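Local coordinates for cellulase (Bacteroides salanitronis, PDB 6WQY), which acts as a broad-specificity GH5_4 endoglucanase, probably cutting internal links of cellulose and related polysaccharides through this catalytic barrel of a longer protein, at residues G38-A43 with A49-W54; D42-G47 with S126-D131; V79-H84 with N99-V104; W345-D350 with Q355-F360. All blocks are in the same frame, centred on the assembly; numbering follows the deposited sequence. Where two conformers were deposited one is given.

Interaction 1: residues G38-A43 with A49-W54; sequences GNQLDA and ADETSW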
loop_
_atom_site.group_PDB
_atom_site.type_symbol
_atom_site.label_atom_id
_atom_site.label_comp_id
_atom_site.label_asym_id
_atom_site.label_seq_id
_atom_site.Cartn_x
_atom_site.Cartn_y
_atom_site.Cartn_z
ATOM N N GLY A 38 9.333 3.475 -0.309
ATOM C CA GLY A 38 9.376 3.192 1.114
ATOM C C GLY A 38 10.559 3.832 1.828
ATOM O O GLY A 38 11.573 4.186 1.237
ATOM N N ASN A 39 10.427 3.931 3.154
ATOM C CA ASN A 39 11.420 4.616 3.992
ATOM C C ASN A 39 11.755 5.993 3.427
ATOM O O ASN A 39 12.907 6.418 3.404
ATOM C CB ASN A 39 12.673 3.778 4.220
ATOM C CG ASN A 39 12.469 2.672 5.236
ATOM O OD1 ASN A 39 11.364 2.392 5.648
ATOM N ND2 ASN A 39 13.566 2.038 5.643
ATOM N N GLN A 40 10.720 6.707 3.001
ATOM C CA GLN A 40 10.845 7.972 2.279
ATOM C C GLN A 40 9.930 8.982 2.972
ATOM O O GLN A 40 10.230 9.395 4.099
ATOM C CB GLN A 40 10.586 7.744 0.794
ATOM C CG GLN A 40 11.138 8.841 -0.099
ATOM C CD GLN A 40 12.631 8.726 -0.326
ATOM O OE1 GLN A 40 13.168 7.642 -0.520
ATOM N NE2 GLN A 40 13.310 9.861 -0.335
ATOM N N LEU A 41 8.801 9.374 2.365
ATOM C CA LEU A 41 7.901 10.297 3.065
ATOM C C LEU A 41 7.233 9.647 4.270
ATOM O O LEU A 41 6.638 10.359 5.095
ATOM C CB LEU A 41 6.876 10.910 2.120
ATOM C CG LEU A 41 7.455 11.782 1.016
ATOM C CD1 LEU A 41 6.372 12.299 0.084
ATOM C CD2 LEU A 41 8.241 12.951 1.573
ATOM N N ASP A 42 7.325 8.321 4.385
ATOM C CA ASP A 42 6.896 7.610 5.578
ATOM C C ASP A 42 7.878 7.734 6.741
ATOM O O ASP A 42 7.481 7.503 7.898
ATOM C CB ASP A 42 6.620 6.120 5.288
ATOM C CG ASP A 42 7.679 5.441 4.413
ATOM O OD1 ASP A 42 8.090 6.017 3.377
ATOM O OD2 ASP A 42 8.082 4.297 4.769
ATOM N N ALA A 43 9.133 8.068 6.468
ATOM C CA ALA A 43 10.151 8.097 7.508
ATOM C C ALA A 43 9.887 9.246 8.474
ATOM O O ALA A 43 9.435 10.330 8.083
ATOM C CB ALA A 43 11.535 8.257 6.888
ATOM N N ALA A 49 7.971 13.809 10.694
ATOM C CA ALA A 49 8.294 13.264 9.387
ATOM C C ALA A 49 9.598 13.864 8.893
ATOM O O ALA A 49 9.831 15.062 9.026
ATOM C CB ALA A 49 7.152 13.576 8.413
ATOM N N ASP A 50 10.469 13.013 8.352
ATOM C CA ASP A 50 11.850 13.396 8.042
ATOM C C ASP A 50 12.308 12.449 6.918
ATOM O O ASP A 50 12.808 11.357 7.178
ATOM C CB ASP A 50 12.709 13.306 9.286
ATOM C CG ASP A 50 14.088 13.892 9.102
ATOM O OD1 ASP A 50 14.549 13.991 7.956
ATOM O OD2 ASP A 50 14.721 14.223 10.139
ATOM N N GLU A 51 12.090 12.889 5.685
ATOM C CA GLU A 51 12.216 12.045 4.501
ATOM C C GLU A 51 13.586 11.396 4.358
ATOM O O GLU A 51 13.684 10.287 3.811
ATOM C CB GLU A 51 11.934 12.926 3.281
ATOM C CG GLU A 51 12.015 12.191 1.973
ATOM C CD GLU A 51 11.838 13.076 0.736
ATOM O OE1 GLU A 51 11.472 14.279 0.852
ATOM O OE2 GLU A 51 12.055 12.539 -0.362
ATOM N N THR A 52 14.642 12.062 4.788
ATOM C CA THR A 52 15.990 11.569 4.557
ATOM C C THR A 52 16.582 10.885 5.784
ATOM O O THR A 52 17.793 10.625 5.804
ATOM C CB THR A 52 16.904 12.700 4.079
ATOM O OG1 THR A 52 16.932 13.746 5.049
ATOM C CG2 THR A 52 16.413 13.266 2.760
ATOM N N SER A 53 15.766 10.559 6.790
ATOM C CA SER A 53 16.297 10.050 8.044
ATOM C C SER A 53 16.357 8.532 8.138
ATOM O O SER A 53 16.924 8.025 9.120
ATOM C CB SER A 53 15.479 10.594 9.221
ATOM O OG SER A 53 14.178 10.052 9.269
ATOM N N TRP A 54 15.780 7.806 7.179
ATOM C CA TRP A 54 15.773 6.346 7.211
ATOM C C TRP A 54 16.504 5.781 5.995
ATOM O O TRP A 54 16.011 4.869 5.320
ATOM C CB TRP A 54 14.357 5.773 7.286
ATOM C CG TRP A 54 13.642 5.971 8.593
ATOM C CD1 TRP A 54 14.073 6.648 9.703
ATOM C CD2 TRP A 54 12.339 5.473 8.914
ATOM N NE1 TRP A 54 13.123 6.583 10.687
ATOM C CE2 TRP A 54 12.038 5.881 10.224
ATOM C CE3 TRP A 54 11.400 4.717 8.211
ATOM C CZ2 TRP A 54 10.836 5.551 10.851
ATOM C CZ3 TRP A 54 10.217 4.381 8.829
ATOM C CH2 TRP A 54 9.942 4.798 10.138
HETATM O O HOH W 1 15.007 7.982 4.428
HETATM O O HOH W 2 16.197 2.514 3.999
#
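A43 lies over one face of the W54 indole: its CA sits 3.7 Å from the centroid of the six-membered ring, 14° off the ring normal, and its CB touches W54 CD2 at 3.5 Å. N39 reaches the same ring at its edge, OD1 lying 3.5 Å from W54 CE3 with the amide plane turned steeply against the indole. On the far flank of the contact Q40 meets E51. With CG opposite the backbone N (chi1 -180°) and the chain extended beyond it, E51 carries its carboxylate out to the Q40 amide. Q40 NE2 donates to E51 OE2 at 3.0 Å in a nearly straight bond that uses the anti lone pair; the two flat groups stand 80° apart. L41 runs alongside, its CD2 3.6 Å from E51 OE1. OE2 also takes the N-H of A59 and forms a salt bridge with R100, while Q40 OE1 is held by H362 and NE2 also bonds to A57 O. Were E51 an alanine, R100 would probably lose this anionic partner and the Q40 amide one of its acceptors. The backbones are tied by D50 N to A43 O, 2.9 Å, and by a water that joins N39 O, E51 O and W54 N. D42 steadies residues 38-43 by accepting from N39 N and Q40 N. Two type I turns, Q40-A43 and D50-S53, flank the small hairpin of strands 44-45 and 48-49, forming the elaborated loop after the first strand of a (beta/alpha)8 barrel.

Interaction 2: residues D42-G47 with S126-D131; sequences DAHNNG and SQYWLD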
loop_
_atom_site.group_PDB
_atom_site.type_symbol
_atom_site.label_atom_id
_atom_site.label_comp_id
_atom_site.label_asym_id
_atom_site.label_seq_id
_atom_site.Cartn_x
_atom_site.Cartn_y
_atom_site.Cartn_z
ATOM N N ASP A 42 7.325 8.321 4.385
ATOM C CA ASP A 42 6.896 7.610 5.578
ATOM C C ASP A 42 7.878 7.734 6.741
ATOM O O ASP A 42 7.481 7.503 7.898
ATOM C CB ASP A 42 6.620 6.120 5.288
ATOM C CG ASP A 42 7.679 5.441 4.413
ATOM O OD1 ASP A 42 8.090 6.017 3.377
ATOM O OD2 ASP A 42 8.082 4.297 4.769
ATOM N N ALA A 43 9.133 8.068 6.468
ATOM C CA ALA A 43 10.151 8.097 7.508
ATOM C C ALA A 43 9.887 9.246 8.474
ATOM O O ALA A 43 9.435 10.330 8.083
ATOM C CB ALA A 43 11.535 8.257 6.888
ATOM N N HIS A 44 10.194 9.009 9.741
ATOM C CA HIS A 44 10.008 10.024 10.765
ATOM C C HIS A 44 11.051 9.794 11.850
ATOM O O HIS A 44 11.446 8.656 12.117
ATOM C CB HIS A 44 8.590 10.013 11.342
ATOM C CG HIS A 44 8.185 8.700 11.928
ATOM N ND1 HIS A 44 8.175 8.470 13.291
ATOM C CD2 HIS A 44 7.771 7.554 11.345
ATOM C CE1 HIS A 44 7.772 7.230 13.513
ATOM N NE2 HIS A 44 7.521 6.653 12.350
ATOM N N ASN A 45 11.469 10.881 12.487
ATOM C CA ASN A 45 12.512 10.829 13.493
ATOM C C ASN A 45 12.271 11.984 14.440
ATOM O O ASN A 45 11.940 13.092 14.012
ATOM C CB ASN A 45 13.895 10.947 12.841
ATOM C CG ASN A 45 15.022 10.558 13.787
ATOM O OD1 ASN A 45 14.833 9.764 14.710
ATOM N ND2 ASN A 45 16.205 11.115 13.554
ATOM N N ASN A 46 12.416 11.706 15.737
ATOM C CA ASN A 46 12.239 12.722 16.775
ATOM C C ASN A 46 10.863 13.381 16.683
ATOM O O ASN A 46 10.715 14.584 16.905
ATOM C CB ASN A 46 13.368 13.753 16.727
ATOM C CG ASN A 46 14.736 13.125 16.949
ATOM O OD1 ASN A 46 14.873 12.171 17.714
ATOM N ND2 ASN A 46 15.750 13.654 16.274
ATOM N N GLY A 47 9.850 12.583 16.345
ATOM C CA GLY A 47 8.472 13.024 16.354
ATOM C C GLY A 47 7.986 13.707 15.092
ATOM O O GLY A 47 6.809 14.094 15.032
ATOM N N SER A 126 -0.937 2.149 17.004
ATOM C CA SER A 126 -1.874 2.880 17.843
ATOM C C SER A 126 -1.166 3.793 18.836
ATOM O O SER A 126 -1.756 4.184 19.844
ATOM C CB SER A 126 -2.809 1.919 18.590
ATOM O OG SER A 126 -4.079 2.489 18.835
ATOM N N GLN A 127 0.082 4.181 18.563
ATOM C CA GLN A 127 0.863 4.932 19.544
ATOM C C GLN A 127 0.845 6.437 19.316
ATOM O O GLN A 127 1.374 7.172 20.167
ATOM C CB GLN A 127 2.294 4.383 19.651
ATOM C CG GLN A 127 3.204 4.735 18.497
ATOM C CD GLN A 127 4.572 4.055 18.614
ATOM O OE1 GLN A 127 4.802 2.987 18.043
ATOM N NE2 GLN A 127 5.476 4.674 19.357
ATOM N N TYR A 128 0.222 6.916 18.243
ATOM C CA TYR A 128 0.103 8.348 17.967
ATOM C C TYR A 128 -1.377 8.735 17.914
ATOM O O TYR A 128 -2.220 8.060 18.515
ATOM C CB TYR A 128 0.858 8.714 16.683
ATOM C CG TYR A 128 2.295 8.232 16.667
ATOM C CD1 TYR A 128 3.244 8.784 17.515
ATOM C CD2 TYR A 128 2.704 7.237 15.803
ATOM C CE1 TYR A 128 4.561 8.344 17.499
ATOM C CE2 TYR A 128 4.012 6.801 15.775
ATOM C CZ TYR A 128 4.928 7.356 16.626
ATOM O OH TYR A 128 6.236 6.908 16.602
ATOM N N TRP A 129 -1.729 9.813 17.207
ATOM C CA TRP A 129 -3.100 10.318 17.278
ATOM C C TRP A 129 -4.114 9.325 16.717
ATOM O O TRP A 129 -5.266 9.296 17.165
ATOM C CB TRP A 129 -3.240 11.660 16.540
ATOM C CG TRP A 129 -3.039 11.590 15.050
ATOM C CD1 TRP A 129 -1.866 11.757 14.374
ATOM C CD2 TRP A 129 -4.042 11.345 14.050
ATOM N NE1 TRP A 129 -2.071 11.624 13.029
ATOM C CE2 TRP A 129 -3.396 11.381 12.794
ATOM C CE3 TRP A 129 -5.423 11.115 14.086
ATOM C CZ2 TRP A 129 -4.074 11.178 11.603
ATOM C CZ3 TRP A 129 -6.098 10.924 12.901
ATOM C CH2 TRP A 129 -5.419 10.951 11.667
ATOM N N LEU A 130 -3.731 8.548 15.717
ATOM C CA LEU A 130 -4.636 7.633 15.024
ATOM C C LEU A 130 -4.636 6.361 15.857
ATOM O O LEU A 130 -3.829 5.460 15.633
ATOM C CB LEU A 130 -4.132 7.474 13.598
ATOM C CG LEU A 130 -4.966 6.670 12.617
ATOM C CD1 LEU A 130 -6.403 7.118 12.532
ATOM C CD2 LEU A 130 -4.296 6.769 11.254
ATOM N N ASP A 131 -5.534 6.304 16.855
ATOM C CA ASP A 131 -5.437 5.398 18.009
ATOM C C ASP A 131 -6.689 4.536 18.144
ATOM O O ASP A 131 -7.648 4.902 18.826
ATOM C CB ASP A 131 -5.231 6.293 19.249
ATOM C CG ASP A 131 -5.196 5.527 20.549
ATOM O OD1 ASP A 131 -5.196 4.283 20.575
ATOM O OD2 ASP A 131 -5.208 6.220 21.615
#
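H44 and Y128 meet on the rim of the barrel at the C-terminal ends of its strands, the end where GH5 enzymes carry their substrate cleft; the first follows barrel strand 34-37, the second strand 114-118. Their side chains approach from opposite directions, and Y128 OH comes 3.5 Å from H44 CE1, with ND1 of the same imidazole a little farther off. The ring planes are nearly perpendicular, at 89°, but the approach is oblique, with centroids 6.0 Å apart, and the touch is slight. H44 has CG lodged between its backbone N and carbonyl carbon (chi1 57°), which turns the imidazole toward the tyrosine; D42 O lies at its edge, and the rings of W54 and H121 also meet it. Over one face of the Y128 ring lies Q127 CG, 3.5 Å above the plane and toward the rim. The tyrosine loop is moored farther back: W129 NE1 bonds to D122, W129 and L130 pack on helix 139-159, and D131 serves as N-cap of helix 132-135. Such a light contact between the hairpin of strands 44-45 and 48-49 and the loop after strand 114-118 is in keeping with the rim of a TIM barrel.

Interaction 3: residues V79-H84 with N99-V104; sequences VTWLGH and NRVAEV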
loop_
_atom_site.group_PDB
_atom_site.type_symbol
_atom_site.label_atom_id
_atom_site.label_comp_id
_atom_site.label_asym_id
_atom_site.label_seq_id
_atom_site.Cartn_x
_atom_site.Cartn_y
_atom_site.Cartn_z
ATOM N N VAL A 79 2.943 8.292 3.160
ATOM C CA VAL A 79 3.237 9.608 3.723
ATOM C C VAL A 79 2.908 9.580 5.212
ATOM O O VAL A 79 1.753 9.357 5.590
ATOM C CB VAL A 79 2.447 10.746 3.054
ATOM C CG1 VAL A 79 2.854 12.080 3.689
ATOM C CG2 VAL A 79 2.672 10.774 1.557
ATOM N N THR A 80 3.918 9.833 6.039
ATOM C CA THR A 80 3.732 10.083 7.460
ATOM C C THR A 80 3.623 11.586 7.668
ATOM O O THR A 80 4.424 12.353 7.122
ATOM C CB THR A 80 4.904 9.498 8.238
ATOM O OG1 THR A 80 4.837 8.075 8.110
ATOM C CG2 THR A 80 4.872 9.884 9.709
ATOM N N TRP A 81 2.626 12.013 8.459
ATOM C CA TRP A 81 2.305 13.422 8.618
ATOM C C TRP A 81 2.649 13.919 10.016
ATOM O O TRP A 81 2.393 15.091 10.338
ATOM C CB TRP A 81 0.822 13.675 8.308
ATOM C CG TRP A 81 0.396 13.219 6.935
ATOM C CD1 TRP A 81 0.025 11.963 6.582
ATOM C CD2 TRP A 81 0.298 14.007 5.738
ATOM N NE1 TRP A 81 -0.311 11.907 5.250
ATOM C CE2 TRP A 81 -0.152 13.150 4.712
ATOM C CE3 TRP A 81 0.544 15.346 5.428
ATOM C CZ2 TRP A 81 -0.352 13.589 3.408
ATOM C CZ3 TRP A 81 0.345 15.773 4.129
ATOM C CH2 TRP A 81 -0.107 14.901 3.142
ATOM N N LEU A 82 3.201 13.045 10.855
ATOM C CA LEU A 82 3.560 13.380 12.221
ATOM C C LEU A 82 4.447 14.614 12.254
ATOM O O LEU A 82 5.383 14.763 11.469
ATOM C CB LEU A 82 4.298 12.194 12.853
ATOM C CG LEU A 82 3.459 10.933 13.070
ATOM C CD1 LEU A 82 4.368 9.778 13.496
ATOM C CD2 LEU A 82 2.374 11.170 14.081
ATOM N N GLY A 83 4.142 15.511 13.183
ATOM C CA GLY A 83 4.893 16.731 13.338
ATOM C C GLY A 83 4.579 17.812 12.335
ATOM O O GLY A 83 5.177 18.893 12.411
ATOM N N HIS A 84 3.647 17.582 11.421
ATOM C CA HIS A 84 3.272 18.548 10.398
ATOM C C HIS A 84 1.783 18.863 10.408
ATOM O O HIS A 84 1.257 19.387 9.412
ATOM C CB HIS A 84 3.693 18.056 9.018
ATOM C CG HIS A 84 5.164 18.053 8.824
ATOM N ND1 HIS A 84 5.948 19.155 9.102
ATOM C CD2 HIS A 84 5.999 17.117 8.333
ATOM C CE1 HIS A 84 7.208 18.884 8.804
ATOM N NE2 HIS A 84 7.265 17.656 8.335
ATOM N N ASN A 99 3.261 20.633 0.040
ATOM C CA ASN A 99 3.891 20.885 -1.245
ATOM C C ASN A 99 4.862 19.771 -1.615
ATOM O O ASN A 99 4.936 19.371 -2.785
ATOM C CB ASN A 99 4.614 22.226 -1.218
ATOM C CG ASN A 99 5.225 22.557 -2.557
ATOM O OD1 ASN A 99 4.552 23.088 -3.444
ATOM N ND2 ASN A 99 6.497 22.245 -2.721
ATOM N N ARG A 100 5.645 19.277 -0.653
ATOM C CA ARG A 100 6.574 18.189 -0.954
ATOM C C ARG A 100 5.822 16.943 -1.421
ATOM O O ARG A 100 6.239 16.268 -2.371
ATOM C CB ARG A 100 7.444 17.862 0.257
ATOM C CG ARG A 100 8.375 16.676 0.055
ATOM C CD ARG A 100 9.317 16.886 -1.123
ATOM N NE ARG A 100 10.198 15.745 -1.332
ATOM C CZ ARG A 100 10.806 15.478 -2.478
ATOM N NH1 ARG A 100 10.628 16.251 -3.539
ATOM N NH2 ARG A 100 11.575 14.401 -2.560
ATOM N N VAL A 101 4.720 16.606 -0.750
ATOM C CA VAL A 101 3.909 15.480 -1.210
ATOM C C VAL A 101 3.466 15.728 -2.652
ATOM O O VAL A 101 3.514 14.827 -3.508
ATOM C CB VAL A 101 2.713 15.261 -0.261
ATOM C CG1 VAL A 101 1.809 14.162 -0.782
ATOM C CG2 VAL A 101 3.200 14.917 1.140
ATOM N N ALA A 102 3.031 16.960 -2.947
ATOM C CA ALA A 102 2.629 17.302 -4.307
ATOM C C ALA A 102 3.784 17.207 -5.296
ATOM O O ALA A 102 3.559 16.865 -6.472
ATOM C CB ALA A 102 2.000 18.699 -4.328
ATOM N N GLU A 103 5.013 17.503 -4.870
ATOM C CA GLU A 103 6.159 17.327 -5.759
ATOM C C GLU A 103 6.309 15.864 -6.161
ATOM O O GLU A 103 6.530 15.546 -7.333
ATOM C CB GLU A 103 7.445 17.811 -5.088
ATOM C CG GLU A 103 7.540 19.310 -4.964
ATOM C CD GLU A 103 8.789 19.794 -4.256
ATOM O OE1 GLU A 103 9.596 18.976 -3.761
ATOM O OE2 GLU A 103 8.965 21.039 -4.176
ATOM N N VAL A 104 6.214 14.966 -5.192
ATOM C CA VAL A 104 6.415 13.549 -5.458
ATOM C C VAL A 104 5.266 12.995 -6.295
ATOM O O VAL A 104 5.500 12.247 -7.250
ATOM C CB VAL A 104 6.642 12.790 -4.139
ATOM C CG1 VAL A 104 6.826 11.304 -4.404
ATOM C CG2 VAL A 104 7.867 13.343 -3.423
#
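V101 enters the contact with one methyl, CG2, which meets both V79 and W81. V79 and V101 reach toward each other tip to tip, V79 CG1 lying 3.8 Å from V101 CG2. The W81 indole crosses the valine at about a right angle and brings its far ring carbon CH2 to 3.9 Å from the same V101 CG2; this approach is oblique to the ring plane. The V101 torsion (chi1 176°) sets CG1 opposite the backbone N and leaves CG2 opposite the carbonyl carbon, the branch that faces the loop. V79 also serves W81 within its own segment, its CG1 standing 3.3 Å above the indole plane, toward the rim. One valine therefore lies over the ring while the other meets CH2 obliquely; the three buried side chains form an apolar cluster with no hydrogen bond between the segments. The indole is fixed at its polar end as well, for W81 NE1 donates to N118 O. On another side of the helix, R100 NH1 forms a salt bridge with E103 OE1 at 2.9 Å, its NH2 reaching E51, and V104 CG2 lies over the guanidinium face. The cluster joins the loop after barrel strand 74-77 to helix 95-110, which follows it in the chain; W81 also packs on M152 and I156 of helix 139-159, so its ring is wedged between two neighbouring outer helices.

Interaction 4: residues W345-D350 with Q355-F360; sequences WDAGGD and QSWALF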
loop_
_atom_site.group_PDB
_atom_site.type_symbol
_atom_site.label_atom_id
_atom_site.label_comp_id
_atom_site.label_asym_id
_atom_site.label_seq_id
_atom_site.Cartn_x
_atom_site.Cartn_y
_atom_site.Cartn_z
ATOM N N TRP A 345 7.406 -3.672 -2.053
ATOM C CA TRP A 345 7.896 -2.794 -0.988
ATOM C C TRP A 345 9.384 -2.505 -1.166
ATOM O O TRP A 345 10.225 -3.381 -0.937
ATOM C CB TRP A 345 7.660 -3.430 0.389
ATOM C CG TRP A 345 8.191 -2.563 1.496
ATOM C CD1 TRP A 345 9.284 -2.791 2.255
ATOM C CD2 TRP A 345 7.683 -1.289 1.898
ATOM N NE1 TRP A 345 9.495 -1.743 3.122
ATOM C CE2 TRP A 345 8.520 -0.802 2.920
ATOM C CE3 TRP A 345 6.577 -0.522 1.515
ATOM C CZ2 TRP A 345 8.296 0.426 3.544
ATOM C CZ3 TRP A 345 6.367 0.697 2.125
ATOM C CH2 TRP A 345 7.217 1.154 3.129
ATOM N N ASP A 346 9.716 -1.265 -1.520
ATOM C CA ASP A 346 11.110 -0.859 -1.747
ATOM C C ASP A 346 11.502 0.181 -0.694
ATOM O O ASP A 346 11.247 1.383 -0.839
ATOM C CB ASP A 346 11.310 -0.335 -3.170
ATOM C CG ASP A 346 12.762 -0.136 -3.526
ATOM O OD1 ASP A 346 13.513 0.401 -2.683
ATOM O OD2 ASP A 346 13.155 -0.510 -4.660
ATOM N N ALA A 347 12.175 -0.278 0.367
ATOM C CA ALA A 347 12.616 0.600 1.440
ATOM C C ALA A 347 13.894 1.341 1.087
ATOM O O ALA A 347 14.364 2.136 1.888
ATOM C CB ALA A 347 12.836 -0.214 2.727
ATOM N N GLY A 348 14.483 1.091 -0.083
ATOM C CA GLY A 348 15.679 1.822 -0.461
ATOM C C GLY A 348 16.840 1.477 0.445
ATOM O O GLY A 348 17.066 0.313 0.807
ATOM N N GLY A 349 17.593 2.503 0.813
ATOM C CA GLY A 349 18.860 2.263 1.471
ATOM C C GLY A 349 19.964 2.030 0.454
ATOM O O GLY A 349 19.841 2.368 -0.727
ATOM N N ASP A 350 21.054 1.420 0.924
ATOM C CA ASP A 350 22.256 1.250 0.108
ATOM C C ASP A 350 22.370 -0.127 -0.530
ATOM O O ASP A 350 23.382 -0.411 -1.179
ATOM C CB ASP A 350 23.523 1.571 0.920
ATOM C CG ASP A 350 23.785 0.572 2.040
ATOM O OD1 ASP A 350 23.089 -0.455 2.135
ATOM O OD2 ASP A 350 24.713 0.830 2.846
ATOM N N GLN A 355 18.934 -7.804 4.651
ATOM C CA GLN A 355 17.516 -7.468 4.704
ATOM C C GLN A 355 17.209 -6.300 3.781
ATOM O O GLN A 355 16.450 -5.390 4.141
ATOM C CB GLN A 355 17.070 -7.158 6.133
ATOM C CG GLN A 355 17.205 -8.321 7.101
ATOM C CD GLN A 355 16.545 -8.033 8.437
ATOM O OE1 GLN A 355 15.420 -8.465 8.694
ATOM N NE2 GLN A 355 17.240 -7.293 9.292
ATOM N N SER A 356 17.800 -6.291 2.588
ATOM C CA SER A 356 17.634 -5.180 1.664
ATOM C C SER A 356 16.481 -5.442 0.702
ATOM O O SER A 356 16.488 -6.435 -0.042
ATOM C CB SER A 356 18.900 -4.906 0.863
ATOM O OG SER A 356 18.643 -3.865 -0.072
ATOM N N TRP A 357 15.513 -4.529 0.705
ATOM C CA TRP A 357 14.402 -4.535 -0.226
ATOM C C TRP A 357 14.687 -3.714 -1.474
ATOM O O TRP A 357 13.872 -3.698 -2.394
ATOM C CB TRP A 357 13.162 -3.906 0.433
ATOM C CG TRP A 357 12.722 -4.498 1.727
ATOM C CD1 TRP A 357 13.159 -4.164 2.973
ATOM C CD2 TRP A 357 11.719 -5.508 1.916
ATOM N NE1 TRP A 357 12.507 -4.908 3.920
ATOM C CE2 TRP A 357 11.612 -5.737 3.303
ATOM C CE3 TRP A 357 10.902 -6.236 1.055
ATOM C CZ2 TRP A 357 10.736 -6.662 3.846
ATOM C CZ3 TRP A 357 10.016 -7.149 1.605
ATOM C CH2 TRP A 357 9.950 -7.360 2.984
ATOM N N ALA A 358 15.816 -3.008 -1.528
ATOM C CA ALA A 358 15.999 -1.981 -2.544
ATOM C C ALA A 358 16.187 -2.572 -3.936
ATOM O O ALA A 358 17.017 -3.471 -4.138
ATOM C CB ALA A 358 17.236 -1.145 -2.198
ATOM N N LEU A 359 15.470 -2.018 -4.896
ATOM C CA LEU A 359 15.694 -2.251 -6.319
ATOM C C LEU A 359 16.308 -1.044 -7.005
ATOM O O LEU A 359 17.066 -1.216 -7.969
ATOM C CB LEU A 359 14.382 -2.608 -7.022
ATOM C CG LEU A 359 13.631 -3.810 -6.455
ATOM C CD1 LEU A 359 12.317 -4.017 -7.220
ATOM C CD2 LEU A 359 14.459 -5.074 -6.473
ATOM N N PHE A 360 16.000 0.166 -6.527
ATOM C CA PHE A 360 16.529 1.394 -7.089
ATOM C C PHE A 360 17.094 2.268 -5.976
ATOM O O PHE A 360 16.562 2.289 -4.854
ATOM C CB PHE A 360 15.426 2.247 -7.750
ATOM C CG PHE A 360 14.709 1.566 -8.873
ATOM C CD1 PHE A 360 13.620 0.756 -8.616
ATOM C CD2 PHE A 360 15.109 1.743 -10.177
ATOM C CE1 PHE A 360 12.953 0.118 -9.643
ATOM C CE2 PHE A 360 14.442 1.113 -11.214
ATOM C CZ PHE A 360 13.358 0.303 -10.939
HETATM O O HOH W 3 15.748 -1.959 1.838
HETATM O O HOH W 4 19.169 -1.476 1.229
#
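W345 turns the edge of its indole onto the face of W357 in an edge-to-face pair, W345 CD1 lying 3.7 Å from W357 CD2 with the planes at 83°. Beside it the D346 carboxylate binds the other segment: L359 N donates to D346 OD2 at 2.8 Å, approaching from above the carboxylate plane, and F360 N adds a weak bond to the same oxygen. Having CG opposite its backbone N (chi1 -170°), D346 reaches across to these amides, while its OD1 accepts from G348 N at 2.9 Å and closes an Asx turn. A358 packs closely too: its CB touches G348 O at 3.3 Å. Two waters bridge the segments, both donating to G348 O, one accepting from W357 N and the other bonded to S356 OG. In the next shell, W35 NE1 holds OD2 and H362 NE2 holds OD1. With alanine in place of D346, L359 N and W35 NE1 would probably lose their acceptor and the turn at G348 be free to shift. With so many N-H groups converging on it, the buried carboxylate is likely to be stabilised as an anion, whereas W345 O and A347 N are buried without a polar partner.

In the fold
All four contacts gather at one end of the barrel, but they differ in burial and chemistry. Interactions 3 and 4 are buried: the first is purely apolar between its segments, the second combines a tryptophan pair with a carboxylate gripped by backbone amides. Interaction 1 is partly buried and mixes ring contact, hydrogen bonds and waters; interaction 2 is a slight surface touch. Interactions 1 and 2 share D42 and A43, hence the same loop after the first strand. T80 OG1 hydrogen-bonds to D42 O, tying that loop to interaction 3, and G38 N to D346 O links interaction 1 to interaction 4 across the neighbouring first and last strands. Interactions 3 and 4 do not touch.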